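Local coordinates for protein Phosphoglucosamine/phosphogalactosamine mutase (PDB 2F7L) that interconverts the 6-phosphates and 1-phosphates of glucosamine and galactosamine as a magnesium-dependent phosphohexose mutase, on the way to UDP-N-acetylglucosamine and UDP-N-acetylgalactosamine, at residues Val42-Arg47 and Gly71-Thr76; Gly90-Thr95 and Asn104-Val109; Leu176-Asn181 and Gly237-Gly242; Thr405-Lys410 and Leu419-Gly424. All coordinates share one frame; numbering follows the deposited sequence.

Interaction 1 of 4, residues Val42-Arg47 and Gly71-Thr76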
loop_
_atom_site.group_PDB
_atom_site.type_symbol
_atom_site.label_atom_id
_atom_site.label_comp_id
_atom_site.label_asym_id
_atom_site.label_seq_id
_atom_site.Cartn_x
_atom_site.Cartn_y
_atom_site.Cartn_z
ATOM N N VAL A 42 -3.305 19.320 -3.674
ATOM C CA VAL A 42 -4.144 18.741 -2.622
ATOM C C VAL A 42 -5.232 17.860 -3.223
ATOM O O VAL A 42 -5.973 18.305 -4.083
ATOM C CB VAL A 42 -4.832 19.840 -1.779
ATOM C CG1 VAL A 42 -5.690 19.206 -0.710
ATOM C CG2 VAL A 42 -3.787 20.763 -1.160
ATOM N N GLY A 43 -5.332 16.613 -2.769
ATOM C CA GLY A 43 -6.347 15.704 -3.300
ATOM C C GLY A 43 -6.971 14.884 -2.187
ATOM O O GLY A 43 -6.540 15.013 -1.045
ATOM N N ARG A 44 -7.960 14.041 -2.490
ATOM C CA ARG A 44 -8.618 13.242 -1.435
ATOM C C ARG A 44 -9.273 11.947 -1.887
ATOM O O ARG A 44 -9.601 11.772 -3.057
ATOM C CB ARG A 44 -9.695 14.071 -0.731
ATOM C CG ARG A 44 -10.995 14.184 -1.507
ATOM C CD ARG A 44 -11.908 15.172 -0.821
ATOM N NE ARG A 44 -13.281 14.690 -0.761
ATOM C CZ ARG A 44 -14.214 14.966 -1.670
ATOM N NH1 ARG A 44 -13.917 15.738 -2.721
ATOM N NH2 ARG A 44 -15.444 14.464 -1.529
ATOM N N ASP A 45 -9.458 11.027 -0.952
ATOM C CA ASP A 45 -10.121 9.803 -1.305
ATOM C C ASP A 45 -11.611 10.030 -1.013
ATOM O O ASP A 45 -12.069 11.168 -0.915
ATOM C CB ASP A 45 -9.547 8.620 -0.529
ATOM C CG ASP A 45 -9.945 8.621 0.931
ATOM O OD1 ASP A 45 -10.749 9.491 1.346
ATOM O OD2 ASP A 45 -9.450 7.737 1.660
ATOM N N VAL A 46 -12.383 8.978 -0.845
ATOM C CA VAL A 46 -13.803 9.201 -0.658
ATOM C C VAL A 46 -14.318 9.446 0.750
ATOM O O VAL A 46 -15.465 9.828 0.917
ATOM C CB VAL A 46 -14.606 8.017 -1.289
ATOM C CG1 VAL A 46 -14.601 6.806 -0.348
ATOM C CG2 VAL A 46 -16.019 8.454 -1.622
ATOM N N ARG A 47 -13.471 9.270 1.749
ATOM C CA ARG A 47 -13.887 9.367 3.153
ATOM C C ARG A 47 -14.751 10.501 3.717
ATOM O O ARG A 47 -14.838 11.590 3.190
ATOM C CB ARG A 47 -12.660 9.187 4.045
ATOM C CG ARG A 47 -12.045 7.828 3.936
ATOM C CD ARG A 47 -10.636 7.841 4.456
ATOM N NE ARG A 47 -10.003 6.532 4.315
ATOM C CZ ARG A 47 -10.334 5.452 5.028
ATOM N NH1 ARG A 47 -11.298 5.520 5.948
ATOM N NH2 ARG A 47 -9.704 4.298 4.808
ATOM N N GLY A 71 -6.767 18.941 -6.663
ATOM C CA GLY A 71 -6.884 17.865 -7.621
ATOM C C GLY A 71 -8.095 16.986 -7.392
ATOM O O GLY A 71 -8.203 15.939 -8.010
ATOM N N GLY A 72 -9.016 17.398 -6.529
ATOM C CA GLY A 72 -10.200 16.589 -6.264
ATOM C C GLY A 72 -9.963 15.176 -5.734
ATOM O O GLY A 72 -8.940 14.893 -5.101
ATOM N N MET A 73 -10.915 14.278 -5.986
ATOM C CA MET A 73 -10.815 12.889 -5.537
ATOM C C MET A 73 -10.010 11.975 -6.462
ATOM O O MET A 73 -10.249 11.944 -7.669
ATOM C CB MET A 73 -12.198 12.276 -5.372
ATOM C CG MET A 73 -13.028 12.873 -4.286
ATOM S SD MET A 73 -14.543 11.903 -4.089
ATOM C CE MET A 73 -15.621 12.865 -5.259
ATOM N N ALA A 74 -9.081 11.206 -5.900
ATOM C CA ALA A 74 -8.306 10.310 -6.737
ATOM C C ALA A 74 -7.526 9.300 -5.937
ATOM O O ALA A 74 -7.375 9.444 -4.737
ATOM C CB ALA A 74 -7.341 11.122 -7.600
ATOM N N PRO A 75 -7.080 8.220 -6.582
ATOM C CA PRO A 75 -6.291 7.241 -5.837
ATOM C C PRO A 75 -5.011 7.987 -5.396
ATOM O O PRO A 75 -4.591 8.957 -6.053
ATOM C CB PRO A 75 -6.003 6.173 -6.895
ATOM C CG PRO A 75 -7.227 6.160 -7.676
ATOM C CD PRO A 75 -7.590 7.627 -7.833
ATOM N N THR A 76 -4.402 7.555 -4.291
ATOM C CA THR A 76 -3.169 8.201 -3.822
ATOM C C THR A 76 -2.045 8.037 -4.849
ATOM O O THR A 76 -1.324 8.995 -5.124
ATOM C CB THR A 76 -2.741 7.669 -2.429
ATOM O OG1 THR A 76 -3.730 8.050 -1.468
ATOM C CG2 THR A 76 -1.414 8.253 -2.002
#

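Interaction 2 of 4, residues Gly90-Thr95 and Asn104-Val109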
loop_
_atom_site.group_PDB
_atom_site.type_symbol
_atom_site.label_atom_id
_atom_site.label_comp_id
_atom_site.label_asym_id
_atom_site.label_seq_id
_atom_site.Cartn_x
_atom_site.Cartn_y
_atom_site.Cartn_z
ATOM N N GLY A 90 5.312 19.082 -4.008
ATOM C CA GLY A 90 4.839 18.071 -3.079
ATOM C C GLY A 90 3.314 18.116 -3.043
ATOM O O GLY A 90 2.676 18.863 -3.791
ATOM N N GLY A 91 2.711 17.319 -2.176
ATOM C CA GLY A 91 1.273 17.342 -2.077
ATOM C C GLY A 91 0.798 16.760 -0.766
ATOM O O GLY A 91 1.573 16.169 -0.014
ATOM N N VAL A 92 -0.479 16.962 -0.474
ATOM C CA VAL A 92 -1.057 16.400 0.719
ATOM C C VAL A 92 -2.402 15.771 0.337
ATOM O O VAL A 92 -3.262 16.414 -0.255
ATOM C CB VAL A 92 -1.165 17.460 1.853
ATOM C CG1 VAL A 92 -0.959 18.816 1.295
ATOM C CG2 VAL A 92 -2.483 17.343 2.581
ATOM N N VAL A 93 -2.530 14.480 0.638
ATOM C CA VAL A 93 -3.727 13.688 0.367
ATOM C C VAL A 93 -4.537 13.467 1.678
ATOM O O VAL A 93 -3.977 13.090 2.725
ATOM C CB VAL A 93 -3.331 12.289 -0.201
ATOM C CG1 VAL A 93 -4.546 11.546 -0.605
ATOM C CG2 VAL A 93 -2.396 12.422 -1.352
ATOM N N ILE A 94 -5.848 13.694 1.610
ATOM C CA ILE A 94 -6.742 13.507 2.758
ATOM C C ILE A 94 -7.218 12.077 2.673
ATOM O O ILE A 94 -8.106 11.769 1.880
ATOM C CB ILE A 94 -7.990 14.453 2.699
ATOM C CG1 ILE A 94 -7.585 15.903 2.970
ATOM C CG2 ILE A 94 -8.995 14.079 3.779
ATOM C CD1 ILE A 94 -6.412 16.382 2.167
ATOM N N THR A 95 -6.637 11.212 3.504
ATOM C CA THR A 95 -6.970 9.790 3.479
ATOM C C THR A 95 -6.572 9.033 4.743
ATOM O O THR A 95 -5.656 9.436 5.466
ATOM C CB THR A 95 -6.269 9.108 2.271
ATOM O OG1 THR A 95 -6.798 7.791 2.071
ATOM C CG2 THR A 95 -4.747 9.021 2.513
ATOM N N ASN A 104 -10.018 9.132 8.962
ATOM C CA ASN A 104 -9.514 9.952 7.877
ATOM C C ASN A 104 -8.175 10.471 8.364
ATOM O O ASN A 104 -7.885 10.364 9.541
ATOM C CB ASN A 104 -10.464 11.080 7.530
ATOM C CG ASN A 104 -10.433 11.409 6.043
ATOM O OD1 ASN A 104 -11.392 11.950 5.485
ATOM N ND2 ASN A 104 -9.329 11.084 5.400
ATOM N N GLY A 105 -7.342 10.993 7.480
ATOM C CA GLY A 105 -6.052 11.473 7.925
ATOM C C GLY A 105 -5.295 12.330 6.933
ATOM O O GLY A 105 -5.833 12.784 5.922
ATOM N N ILE A 106 -4.027 12.558 7.213
ATOM C CA ILE A 106 -3.246 13.377 6.333
ATOM C C ILE A 106 -2.004 12.665 5.913
ATOM O O ILE A 106 -1.245 12.212 6.754
ATOM C CB ILE A 106 -2.808 14.662 7.026
ATOM C CG1 ILE A 106 -4.029 15.457 7.494
ATOM C CG2 ILE A 106 -1.951 15.482 6.087
ATOM C CD1 ILE A 106 -4.803 16.095 6.378
ATOM N N LYS A 107 -1.806 12.536 4.609
ATOM C CA LYS A 107 -0.591 11.934 4.069
ATOM C C LYS A 107 0.120 13.123 3.414
ATOM O O LYS A 107 -0.527 14.052 2.906
ATOM C CB LYS A 107 -0.911 10.887 2.999
ATOM C CG LYS A 107 -0.901 9.446 3.491
ATOM C CD LYS A 107 -1.142 8.461 2.350
ATOM C CE LYS A 107 -1.346 7.026 2.863
ATOM N NZ LYS A 107 -1.885 6.040 1.834
ATOM N N VAL A 108 1.439 13.144 3.459
ATOM C CA VAL A 108 2.120 14.236 2.792
ATOM C C VAL A 108 3.191 13.653 1.893
ATOM O O VAL A 108 4.070 12.927 2.346
ATOM C CB VAL A 108 2.687 15.304 3.812
ATOM C CG1 VAL A 108 2.362 14.890 5.227
ATOM C CG2 VAL A 108 4.153 15.551 3.593
ATOM N N VAL A 109 3.066 13.942 0.601
ATOM C CA VAL A 109 4.013 13.455 -0.380
ATOM C C VAL A 109 5.016 14.513 -0.796
ATOM O O VAL A 109 4.657 15.627 -1.156
ATOM C CB VAL A 109 3.292 12.890 -1.623
ATOM C CG1 VAL A 109 1.846 13.277 -1.595
ATOM C CG2 VAL A 109 3.961 13.372 -2.892
#

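Interaction 3 of 4, residues Leu176-Asn181 and Gly237-Gly242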
loop_
_atom_site.group_PDB
_atom_site.type_symbol
_atom_site.label_atom_id
_atom_site.label_comp_id
_atom_site.label_asym_id
_atom_site.label_seq_id
_atom_site.Cartn_x
_atom_site.Cartn_y
_atom_site.Cartn_z
ATOM N N LEU A 176 -13.672 -8.303 -13.002
ATOM C CA LEU A 176 -14.532 -7.714 -11.962
ATOM C C LEU A 176 -13.646 -6.801 -11.110
ATOM O O LEU A 176 -12.526 -7.161 -10.752
ATOM C CB LEU A 176 -15.202 -8.778 -11.084
ATOM C CG LEU A 176 -15.878 -8.175 -9.849
ATOM C CD1 LEU A 176 -17.025 -9.015 -9.328
ATOM C CD2 LEU A 176 -14.812 -8.046 -8.778
ATOM N N ILE A 177 -14.156 -5.610 -10.808
ATOM C CA ILE A 177 -13.428 -4.627 -10.020
ATOM C C ILE A 177 -14.199 -4.200 -8.765
ATOM O O ILE A 177 -15.349 -3.763 -8.839
ATOM C CB ILE A 177 -13.116 -3.403 -10.883
ATOM C CG1 ILE A 177 -12.197 -3.807 -12.044
ATOM C CG2 ILE A 177 -12.475 -2.336 -10.048
ATOM C CD1 ILE A 177 -11.871 -2.685 -13.029
ATOM N N ASP A 178 -13.548 -4.362 -7.612
ATOM C CA ASP A 178 -14.119 -4.013 -6.312
ATOM C C ASP A 178 -13.318 -2.858 -5.721
ATOM O O ASP A 178 -12.359 -3.066 -4.971
ATOM C CB ASP A 178 -14.062 -5.226 -5.380
ATOM C CG ASP A 178 -14.801 -5.001 -4.051
ATOM O OD1 ASP A 178 -15.374 -3.912 -3.841
ATOM O OD2 ASP A 178 -14.806 -5.933 -3.215
ATOM N N PRO A 179 -13.696 -1.615 -6.071
ATOM C CA PRO A 179 -13.013 -0.417 -5.582
ATOM C C PRO A 179 -13.407 -0.035 -4.165
ATOM O O PRO A 179 -12.991 1.015 -3.659
ATOM C CB PRO A 179 -13.410 0.630 -6.606
ATOM C CG PRO A 179 -14.775 0.216 -6.958
ATOM C CD PRO A 179 -14.653 -1.255 -7.130
ATOM N N ALA A 180 -14.214 -0.881 -3.532
ATOM C CA ALA A 180 -14.650 -0.656 -2.153
ATOM C C ALA A 180 -15.399 0.647 -1.922
ATOM O O ALA A 180 -15.191 1.331 -0.928
ATOM C CB ALA A 180 -13.448 -0.743 -1.201
ATOM N N ASN A 181 -16.290 0.977 -2.838
ATOM C CA ASN A 181 -17.088 2.194 -2.719
ATOM C C ASN A 181 -16.251 3.463 -2.699
ATOM O O ASN A 181 -16.735 4.535 -2.319
ATOM C CB ASN A 181 -17.941 2.100 -1.472
ATOM C CG ASN A 181 -19.006 1.066 -1.608
ATOM O OD1 ASN A 181 -19.157 0.171 -0.768
ATOM N ND2 ASN A 181 -19.765 1.175 -2.679
ATOM N N GLY A 237 -10.344 -10.941 -11.124
ATOM C CA GLY A 237 -11.042 -9.966 -10.300
ATOM C C GLY A 237 -10.010 -9.168 -9.526
ATOM O O GLY A 237 -8.937 -9.693 -9.222
ATOM N N VAL A 238 -10.305 -7.904 -9.220
ATOM C CA VAL A 238 -9.373 -7.072 -8.448
ATOM C C VAL A 238 -10.060 -6.232 -7.404
ATOM O O VAL A 238 -11.036 -5.555 -7.692
ATOM C CB VAL A 238 -8.568 -6.098 -9.322
ATOM C CG1 VAL A 238 -7.447 -5.492 -8.508
ATOM C CG2 VAL A 238 -7.988 -6.817 -10.486
ATOM N N ALA A 239 -9.536 -6.275 -6.186
ATOM C CA ALA A 239 -10.094 -5.484 -5.098
ATOM C C ALA A 239 -9.054 -4.495 -4.537
ATOM O O ALA A 239 -7.856 -4.814 -4.418
ATOM C CB ALA A 239 -10.610 -6.403 -4.010
ATOM N N HIS A 240 -9.522 -3.285 -4.220
ATOM C CA HIS A 240 -8.653 -2.237 -3.668
ATOM C C HIS A 240 -9.127 -1.820 -2.292
ATOM O O HIS A 240 -10.178 -2.245 -1.812
ATOM C CB HIS A 240 -8.659 -0.943 -4.513
ATOM C CG HIS A 240 -8.271 -1.119 -5.953
ATOM N ND1 HIS A 240 -7.085 -1.709 -6.348
ATOM C CD2 HIS A 240 -8.879 -0.698 -7.090
ATOM C CE1 HIS A 240 -6.979 -1.637 -7.662
ATOM N NE2 HIS A 240 -8.052 -1.027 -8.136
ATOM N N ASP A 241 -8.327 -0.944 -1.691
ATOM C CA ASP A 241 -8.611 -0.351 -0.400
ATOM C C ASP A 241 -9.084 1.071 -0.692
ATOM O O ASP A 241 -9.204 1.473 -1.852
ATOM C CB ASP A 241 -7.365 -0.349 0.477
ATOM C CG ASP A 241 -6.200 0.406 -0.136
ATOM O OD1 ASP A 241 -5.957 0.307 -1.362
ATOM O OD2 ASP A 241 -5.498 1.092 0.642
ATOM N N GLY A 242 -9.358 1.827 0.357
ATOM C CA GLY A 242 -9.870 3.179 0.211
ATOM C C GLY A 242 -9.229 4.131 -0.773
ATOM O O GLY A 242 -9.947 4.782 -1.516
#

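Interaction 4 of 4, residues Thr405-Lys410 and Leu419-Gly424. With SO4 (sulfate ion), chain C.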
loop_
_atom_site.group_PDB
_atom_site.type_symbol
_atom_site.label_atom_id
_atom_site.label_comp_id
_atom_site.label_asym_id
_atom_site.label_seq_id
_atom_site.Cartn_x
_atom_site.Cartn_y
_atom_site.Cartn_z
ATOM N N THR A 405 16.522 -10.334 11.500
ATOM C CA THR A 405 16.022 -9.554 12.614
ATOM C C THR A 405 15.930 -8.063 12.324
ATOM O O THR A 405 15.991 -7.243 13.247
ATOM C CB THR A 405 16.885 -9.760 13.870
ATOM O OG1 THR A 405 18.201 -9.278 13.618
ATOM C CG2 THR A 405 16.949 -11.220 14.239
ATOM N N ILE A 406 15.768 -7.705 11.053
ATOM C CA ILE A 406 15.654 -6.294 10.692
ATOM C C ILE A 406 14.356 -5.681 11.263
ATOM O O ILE A 406 14.206 -4.464 11.323
ATOM C CB ILE A 406 15.668 -6.109 9.149
ATOM C CG1 ILE A 406 15.641 -4.621 8.793
ATOM C CG2 ILE A 406 14.465 -6.787 8.522
ATOM C CD1 ILE A 406 16.964 -3.898 8.963
ATOM N N ASP A 407 13.420 -6.529 11.681
ATOM C CA ASP A 407 12.144 -6.074 12.232
ATOM C C ASP A 407 11.444 -7.269 12.884
ATOM O O ASP A 407 10.731 -8.026 12.228
ATOM C CB ASP A 407 11.275 -5.490 11.116
ATOM C CG ASP A 407 9.939 -4.998 11.616
ATOM O OD1 ASP A 407 9.781 -4.814 12.838
ATOM O OD2 ASP A 407 9.043 -4.776 10.784
ATOM N N GLY A 408 11.642 -7.417 14.185
ATOM C CA GLY A 408 11.071 -8.553 14.871
ATOM C C GLY A 408 12.046 -9.692 14.607
ATOM O O GLY A 408 13.263 -9.488 14.623
ATOM N N VAL A 409 11.522 -10.888 14.357
ATOM C CA VAL A 409 12.372 -12.027 14.066
ATOM C C VAL A 409 11.713 -12.946 13.076
ATOM O O VAL A 409 10.685 -13.540 13.347
ATOM C CB VAL A 409 12.715 -12.824 15.333
ATOM C CG1 VAL A 409 13.257 -14.213 14.956
ATOM C CG2 VAL A 409 13.754 -12.054 16.158
ATOM N N LYS A 410 12.319 -13.041 11.906
ATOM C CA LYS A 410 11.802 -13.902 10.858
ATOM C C LYS A 410 12.762 -15.047 10.689
ATOM O O LYS A 410 13.977 -14.844 10.601
ATOM C CB LYS A 410 11.703 -13.172 9.518
ATOM C CG LYS A 410 11.033 -14.011 8.448
ATOM C CD LYS A 410 11.390 -13.535 7.065
ATOM C CE LYS A 410 10.641 -14.315 5.994
ATOM N NZ LYS A 410 9.174 -14.028 5.996
ATOM N N LEU A 419 7.350 -15.248 11.462
ATOM C CA LEU A 419 7.686 -13.888 11.857
ATOM C C LEU A 419 7.015 -13.593 13.192
ATOM O O LEU A 419 5.798 -13.749 13.340
ATOM C CB LEU A 419 7.193 -12.875 10.809
ATOM C CG LEU A 419 7.379 -11.392 11.174
ATOM C CD1 LEU A 419 8.837 -11.129 11.454
ATOM C CD2 LEU A 419 6.896 -10.487 10.061
ATOM N N VAL A 420 7.816 -13.203 14.172
ATOM C CA VAL A 420 7.289 -12.834 15.481
ATOM C C VAL A 420 7.647 -11.359 15.581
ATOM O O VAL A 420 8.831 -11.000 15.706
ATOM C CB VAL A 420 7.973 -13.595 16.627
ATOM C CG1 VAL A 420 7.305 -13.245 17.936
ATOM C CG2 VAL A 420 7.895 -15.077 16.387
ATOM N N ARG A 421 6.625 -10.507 15.519
ATOM C CA ARG A 421 6.836 -9.066 15.540
ATOM C C ARG A 421 5.953 -8.330 16.524
ATOM O O ARG A 421 4.777 -8.613 16.637
ATOM C CB ARG A 421 6.624 -8.502 14.121
ATOM C CG ARG A 421 7.027 -7.035 13.937
ATOM C CD ARG A 421 6.859 -6.593 12.488
ATOM N NE ARG A 421 5.738 -5.685 12.346
ATOM C CZ ARG A 421 5.708 -4.459 12.851
ATOM N NH1 ARG A 421 6.751 -3.987 13.524
ATOM N NH2 ARG A 421 4.623 -3.714 12.721
ATOM N N LYS A 422 6.544 -7.368 17.220
ATOM C CA LYS A 422 5.850 -6.553 18.208
ATOM C C LYS A 422 4.931 -5.543 17.541
ATOM O O LYS A 422 5.355 -4.834 16.632
ATOM C CB LYS A 422 6.866 -5.791 19.055
ATOM C CG LYS A 422 6.275 -4.613 19.804
ATOM C CD LYS A 422 6.031 -4.925 21.296
ATOM C CE LYS A 422 5.267 -3.792 22.021
ATOM N NZ LYS A 422 3.845 -3.728 21.549
ATOM N N SER A 423 3.680 -5.465 17.986
ATOM C CA SER A 423 2.761 -4.494 17.407
ATOM C C SER A 423 3.146 -3.129 17.921
ATOM O O SER A 423 3.693 -3.022 19.020
ATOM C CB SER A 423 1.316 -4.774 17.809
ATOM O OG SER A 423 0.500 -3.641 17.552
ATOM N N GLY A 424 2.861 -2.095 17.128
ATOM C CA GLY A 424 3.184 -0.734 17.527
ATOM C C GLY A 424 1.937 0.018 17.935
ATOM O O GLY A 424 1.995 1.126 18.454
HETATM S S SO4 C . 1.737 -2.257 13.510
HETATM O O1 SO4 C . 2.640 -1.033 13.701
HETATM O O2 SO4 C . 0.325 -1.897 13.975
HETATM O O3 SO4 C . 1.672 -2.506 12.115
HETATM O O4 SO4 C . 2.195 -3.186 14.466
#

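Interaction 1 of 4, residues Val42-Arg47 and Gly71-Thr76
R44 and M73 run side by side from neighbouring parallel strands, and the thioether chain lies alongside the arginine, over one face of its guanidinium. M73 CG sits over that face, offset toward its rim, 3.4 Å from R44 NH1, while M73 SD follows at 3.7 Å from R44 NH2. The arginine comes to lie there because its CG stands between the backbone N and the carbonyl carbon (chi1 79°) and the chain then bends at chi3; M73 CG is anti to its own carbonyl carbon, beside the backbone N. The strands belong to the beta-alpha-beta unit of domain I, in which helix 50-63 links strand 39-44 to strand 67-73. G71 N to V42 O (2.8 Å), R44 N to G72 O (2.9 Å) and A74 N to R44 O (2.9 Å) are the hydrogen bonds between them. An alanine in place of R44 would probably leave one side of the M73 chain without its flat partner and free to turn. Past the strand end, D45 OD1 accepts from R47 N in an Asx turn, met from above the carboxylate plane, and D45 OD2, which T95 OG1 also engages, forms a salt bridge with R47 NE (3.0 Å).

Interaction 2 of 4, residues Gly90-Thr95 and Asn104-Val109
G91 and V109 form a hydrogen-bonded antiparallel pair, each backbone N donating to the other's carbonyl: G91 N to V109 O and V109 N to G91 O, both 2.8 Å. The same two-way exchange recurs at V93 and K107. There K107 N reaches V93 O in the carbonyl plane (2.9 Å), whereas V93 N meets K107 O from above the carbonyl plane at 3.1 Å. T95 N meets G105 O from above the G105 carbonyl plane, and the bond is bent, with 140° at the hydrogen. On the other edge of strand 90-94, the backbones of V92 and I94 bond to the 39-44 strand and its continuation, through L41, G43 and D45, so the 90-94 strand is held along both sides. It forms a beta hairpin with strand 103-109 in the mixed sheet of domain I, and the loop between them holds S97, by similarity the serine that carries the phosphate in catalysis and unmodified here. One face carries V92 and I106, whose CG2 methyls are 4.0 Å apart, under helices 20-34 and 50-63. On the opposite face the extended K107 chain passes T95 CG2, which is 3.7 Å from K107 CD. Beyond it, K107 NZ is gripped by salt bridges to D243, D245 and D8, D243 and D245 being magnesium ligands by similarity. T95 OG1 has its partners outside the pair as well, in D45 OD2 and S97 N, the second tying the hairpin's end to the serine loop.

Interaction 3 of 4, residues Leu176-Asn181 and Gly237-Gly242
H240, D178 and V238 carry the largest shares of this contact, and successive backbone bonds join them. V238 N donates to L176 O (2.8 Å), D178 N to V238 O (2.8 Å), nearly straight at 175°, and H240 N to D178 O (2.9 Å). The ladder joins parallel strands 174-178 and 236-239 at the middle of the domain II sheet. V238 turns its side chain to the same face as I177. On the opposite face D178 CB meets A239 CB at 3.9 Å; with CG anti to the backbone N (chi1 -173°), D178 OD2 reaches R213 NE in a salt bridge, while D178 OD1 accepts from A180 N in an Asx turn. P179 CA lies oblique to the H240 ring, 4.4 Å from H240 CD2, and both ring nitrogens have hydrogen-bond partners, ND1 with R246 O and NE2 with T188 OG1. A180 CB packs against H240 O at 3.6 Å, and that carbonyl also receives R213 NH2. Next along the chain is D241, a magnesium ligand by similarity, its OD1 accepting from R246 N. D241 OD2 lies close to the carboxylates of D243 and D245, a concentration of negative charge that would probably favour binding of a cation.

Interaction 4 of 4, residues Thr405-Lys410 and Leu419-Gly424
R421 lays its side chain across the D407 carboxylate, R421 CD standing 3.3 Å from D407 OD2 and 3.4 Å from D407 OD1. From there R421 NH1 turns back to D407 OD1 in a salt bridge of 3.2 Å, meeting the syn lone pair while the carboxylate and guanidinium planes stand 57° apart. The bend at chi3 (109°) swings the guanidinium round to make this bond. D407 OD2 accepts from V307 N, so both carboxylate oxygens are engaged. Beside this pair along the strands, V409 and V420 exchange backbone hydrogen bonds, V409 N to V420 O and V420 N to V409 O, each 3.0 Å. These strands, 409-413 and 416-422, form a beta hairpin in the antiparallel sheet of the C-terminal domain. G408, entering the first strand, has positive phi, and a side chain there would probably be crowded against V420 O. L419 CD1 reaches across to the first segment, 3.7 Å from D407 O and 4.0 Å from K410 CB. V409 and V420 turn to the helical side, where V409 meets helix 385-396 and V420 packs on helices 385-396 and 438-452. A leucine in place of R421 would probably leave D407 OD1 without its positive mate. At the far end of the guanidinium, R421 NH2 lies 3.0 Å from O4 of a sulfate, the same oxygen that accepts from G424 N, and R430 NH1 also bonds to the ion. This sulfate probably came from the crystallisation liquor; its seat among two arginines and a backbone N-H is consistent with an anion site able to accept the phosphate of a sugar substrate.

From the N terminus the four contacts follow in series, none enclosing or crossing another. Interaction 1 closes the loop through helix 50-63; interaction 2 then closes the short loop of a hairpin, and both build the domain I sheet, where strands 39-44 and 90-94 are neighbours joined by backbone bonds such as that between G43 and I94. Interaction 3 closes a longer excursion of 55 residues in domain II, and meets interaction 1 where V46 packs on N181 and D45 on G242. Interactions 2 and 3 do not touch, their nearest atoms being about 5 Å apart. Interaction 4 closes a hairpin in the C-terminal domain, at least about 16 Å from the others between nearest atoms.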